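Local structure of CaaX farnesyltransferase beta subunit Ram1 (Aspergillus fumigatus, 4L9P) at the interface of chains B and A. The protein forms, with the alpha subunit Ram2, the zinc-dependent protein farnesyltransferase that moves a farnesyl group from farnesyl diphosphate onto the cysteine of a C-terminal CaaX motif. Coordinates in Å, arbitrary orientation; residue numbers count along the deposited sequence, not the author numbering. Chains: chain A, CaaX farnesyltransferase beta subunit Ram1; chain B, CaaX farnesyltransferase alpha subunit Ram2.

Contact 1: the interface of chains B and A. Residues chain B 86, 88; chain A 149, 191-192, 196-197, 199, 202.
The first residue of helix 88-100 of chain B, B:Tyr88, meets the A:Gly191 to A:His199 loop of chain A, with the 3-10 helix 142-150 beside it. This is part of the alpha-beta heterodimer interface of the farnesyltransferase. B:Tyr88 enters ring first, and its phenol oxygen works both as donor and as acceptor. OH of B:Tyr88 donates to the backbone O of A:Met197 at 2.6 Å. The carbonyl oxygen lies at the ring edge, in its plane, and the C=O...donor angle of 165° is nearly straight. OH of B:Tyr88 also accepts a hydrogen bond from N of A:Gly192 at 3.1 Å. Two backbone groups of the loop therefore grip the hydroxyl. The B:Tyr88 side chain stands between its own backbone N and carbonyl carbon (chi1 58°), which points the ring at the loop. A:His199 covers one ring face edge-on, its CD2 lying 3.8 Å above the centre of the B:Tyr88 ring. The two ring planes are 62° apart. Around the ring, CG of A:Met197 packs on CE1, and the methyl of A:Ala149 sits against CD2 and CE2. That methyl also touches the carbonyl oxygen of B:Ala86. In chain A, OG of A:Ser202 donates to the backbone O of A:His199 at 3.1 Å, from above the carbonyl plane, and so joins the start of helix 200-213 to the loop.

Contact 2: the interface of chains B and A. Residues chain B 195, 255-258, 302; chain A 82, 84.
With chi1 at -74°, the carboxylate of A:Asp84 lies anti to its own carbonyl carbon and reaches into the chain B surface. B:Arg195 comes from the opposite direction on a chain extended from CG to NE (chi3 175°), which carries its guanidinium group to that carboxylate. The contact belongs to the alpha-beta heterodimer interface. It joins a loop of chain A, just ahead of helix 89-105, to several loops of chain B. The two carboxylate oxygens have different partners. OD2 of A:Asp84 accepts a hydrogen bond from NH2 of B:Arg195 at 3.1 Å, which is also a salt bridge, through its anti lone pair. The oxygen lies close to the guanidinium plane, and the two flat groups are nearly coplanar, 26° apart. OD1 of A:Asp84 instead accepts a hydrogen bond from the backbone N of B:Glu257 at 2.9 Å, on its syn lone pair. Held at both oxygens, the carboxylate is probably fixed in its rotation. The segment B:Ala255 to B:Asn258 joins helices 238-254 and 259-272; its first three residues pack along the acid. The methyl of B:Ala255 meets OD2, CD of B:Pro256 lies near OD1, and CB of B:Glu257 rests on the carboxyl carbon. The arginine and the backbone amide probably favour the charged form of A:Asp84. The B:Glu257 carboxylate is turned away towards A:Ile82, with its OE1 5.6 Å from OD1 of A:Asp84, so any repulsion is likely modest. The B:Glu257 and A:Ile82 side chains meet at about a right angle. CG2 of A:Ile82 is 3.8 Å from CG of B:Glu257, while its CD1 lies near OE1. The same CG2 also approaches the backbone carbonyl of B:Lys302. Water 1 bridges the chains here, 2.7 Å from O of B:Lys302 and 2.8 Å from OD1 of A:Asp84.

Contact 1: the interface of chains B and A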
# COMPACT_ATOMS: atom_id res chain seq x y z
N ALA B 86 -15.93 -6.95 -9.67
CA ALA B 86 -14.57 -6.40 -9.78
C ALA B 86 -14.15 -6.15 -11.24
O ALA B 86 -12.96 -6.02 -11.55
CB ALA B 86 -13.57 -7.34 -9.07
N TYR B 88 -13.59 -3.58 -13.55
CA TYR B 88 -13.54 -2.11 -13.42
C TYR B 88 -14.09 -1.44 -14.69
O TYR B 88 -14.68 -0.34 -14.60
CB TYR B 88 -12.10 -1.61 -13.09
CG TYR B 88 -11.06 -2.00 -14.12
CD1 TYR B 88 -10.83 -1.19 -15.24
CD2 TYR B 88 -10.39 -3.22 -14.03
CE1 TYR B 88 -9.92 -1.51 -16.19
CE2 TYR B 88 -9.48 -3.59 -15.00
CZ TYR B 88 -9.26 -2.73 -16.11
OH TYR B 88 -8.40 -3.14 -17.11
N ALA A 149 -10.13 -9.20 -14.09
CA ALA A 149 -9.41 -7.92 -14.23
C ALA A 149 -7.96 -8.01 -13.76
O ALA A 149 -7.14 -7.12 -14.09
CB ALA A 149 -10.19 -6.81 -13.48
N GLY A 191 -4.88 -3.45 -20.28
CA GLY A 191 -5.95 -3.74 -19.32
C GLY A 191 -5.89 -5.18 -18.83
O GLY A 191 -4.91 -5.89 -19.06
N GLY A 192 -6.94 -5.61 -18.17
CA GLY A 192 -6.94 -6.94 -17.60
C GLY A 192 -7.04 -8.02 -18.67
O GLY A 192 -6.76 -9.21 -18.39
N GLN A 196 -11.00 -4.96 -22.04
CA GLN A 196 -11.00 -4.22 -20.79
C GLN A 196 -10.16 -2.96 -21.04
O GLN A 196 -9.12 -3.01 -21.71
CB GLN A 196 -10.40 -5.07 -19.64
CG GLN A 196 -11.19 -6.36 -19.37
CD GLN A 196 -10.66 -7.06 -18.12
OE1 GLN A 196 -10.54 -6.44 -17.07
NE2 GLN A 196 -10.33 -8.35 -18.25
N MET A 197 -10.64 -1.85 -20.53
CA MET A 197 -9.89 -0.62 -20.72
C MET A 197 -8.53 -0.64 -20.01
O MET A 197 -8.27 -1.41 -19.07
CB MET A 197 -10.70 0.60 -20.32
CG MET A 197 -10.90 0.65 -18.89
SD MET A 197 -12.31 1.71 -18.34
CE MET A 197 -13.15 2.04 -19.74
N HIS A 199 -5.46 0.03 -17.61
CA HIS A 199 -5.44 0.37 -16.18
C HIS A 199 -3.98 0.38 -15.80
O HIS A 199 -3.18 -0.49 -16.25
CB HIS A 199 -6.20 -0.75 -15.43
CG HIS A 199 -6.45 -0.48 -13.96
ND1 HIS A 199 -5.44 -0.45 -13.00
CD2 HIS A 199 -7.62 -0.24 -13.30
CE1 HIS A 199 -5.99 -0.24 -11.81
NE2 HIS A 199 -7.31 -0.12 -11.96
N SER A 202 -2.64 -3.10 -14.25
CA SER A 202 -2.38 -4.16 -15.22
C SER A 202 -1.23 -3.78 -16.13
O SER A 202 -0.50 -4.66 -16.60
CB SER A 202 -3.64 -4.49 -16.06
OG SER A 202 -4.42 -3.35 -16.32

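Contact 2: the interface of chains B and A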
# COMPACT_ATOMS: atom_id res chain seq x y z
N ARG B 195 -10.26 1.24 19.99
CA ARG B 195 -9.04 0.99 19.20
C ARG B 195 -9.23 1.10 17.70
O ARG B 195 -8.36 0.71 16.92
CB ARG B 195 -8.47 -0.41 19.54
CG ARG B 195 -8.06 -0.42 21.02
CD ARG B 195 -8.15 -1.78 21.54
NE ARG B 195 -7.66 -1.93 22.92
CZ ARG B 195 -8.37 -2.51 23.88
NH1 ARG B 195 -9.59 -2.94 23.65
NH2 ARG B 195 -7.81 -2.70 25.08
N ALA B 255 -8.03 2.35 28.14
CA ALA B 255 -7.21 1.28 27.51
C ALA B 255 -5.87 1.89 27.18
O ALA B 255 -5.61 2.32 26.08
CB ALA B 255 -7.89 0.71 26.23
N PRO B 256 -4.99 1.99 28.19
CA PRO B 256 -3.79 2.81 27.99
C PRO B 256 -2.80 2.25 26.96
O PRO B 256 -2.00 3.03 26.48
CB PRO B 256 -3.12 2.80 29.40
CG PRO B 256 -4.27 2.67 30.30
CD PRO B 256 -5.16 1.63 29.62
N GLU B 257 -2.85 0.96 26.64
CA GLU B 257 -1.91 0.44 25.63
C GLU B 257 -2.43 0.66 24.19
O GLU B 257 -1.76 0.28 23.24
CB GLU B 257 -1.64 -1.05 25.91
CG GLU B 257 -0.48 -1.70 25.13
CD GLU B 257 0.85 -0.98 25.25
OE1 GLU B 257 0.97 -0.13 26.14
OE2 GLU B 257 1.79 -1.31 24.48
N ASN B 258 -3.58 1.32 24.02
CA ASN B 258 -4.13 1.56 22.68
C ASN B 258 -3.36 2.70 22.00
O ASN B 258 -3.44 3.85 22.44
CB ASN B 258 -5.56 1.97 22.91
CG ASN B 258 -6.29 2.44 21.68
OD1 ASN B 258 -5.88 2.24 20.53
ND2 ASN B 258 -7.46 3.06 21.94
N LYS B 302 1.88 0.77 32.62
CA LYS B 302 0.59 0.44 32.04
C LYS B 302 0.49 0.81 30.57
O LYS B 302 -0.51 0.46 29.92
CB LYS B 302 -0.51 1.16 32.81
CG LYS B 302 -0.55 0.72 34.32
CD LYS B 302 -1.76 1.33 35.10
CE LYS B 302 -1.35 1.93 36.46
NZ LYS B 302 -0.43 3.18 36.39
N ILE A 82 2.32 -6.07 28.38
CA ILE A 82 1.29 -5.15 28.83
C ILE A 82 -0.02 -5.61 28.25
O ILE A 82 -0.13 -5.82 27.02
CB ILE A 82 1.55 -3.70 28.37
CG1 ILE A 82 2.82 -3.14 29.02
CG2 ILE A 82 0.33 -2.78 28.70
CD1 ILE A 82 3.30 -1.85 28.31
N ASP A 84 -4.16 -4.57 28.44
CA ASP A 84 -5.29 -3.77 28.90
C ASP A 84 -6.42 -4.70 29.32
O ASP A 84 -6.61 -5.76 28.75
CB ASP A 84 -5.88 -2.98 27.73
CG ASP A 84 -5.03 -1.75 27.26
OD1 ASP A 84 -4.20 -1.23 28.00
OD2 ASP A 84 -5.27 -1.28 26.12
O HOH W 1 -2.61 -1.18 30.28

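The centres of the C-alpha atoms of contact 1 and contact 2 are about 43 Å apart. They share no residue and no helix. Both belong to the same alpha-beta heterodimer interface and lie at well-separated places along it. Their chemistry differs. In contact 1 chain B supplies an aromatic side chain to chain A, whereas in contact 2 chain A supplies an acid to chain B. Each subunit thus inserts a side chain into the other. Two such distant points of attachment probably help fix the relative orientation of the subunits, which would resist rocking of one against the other.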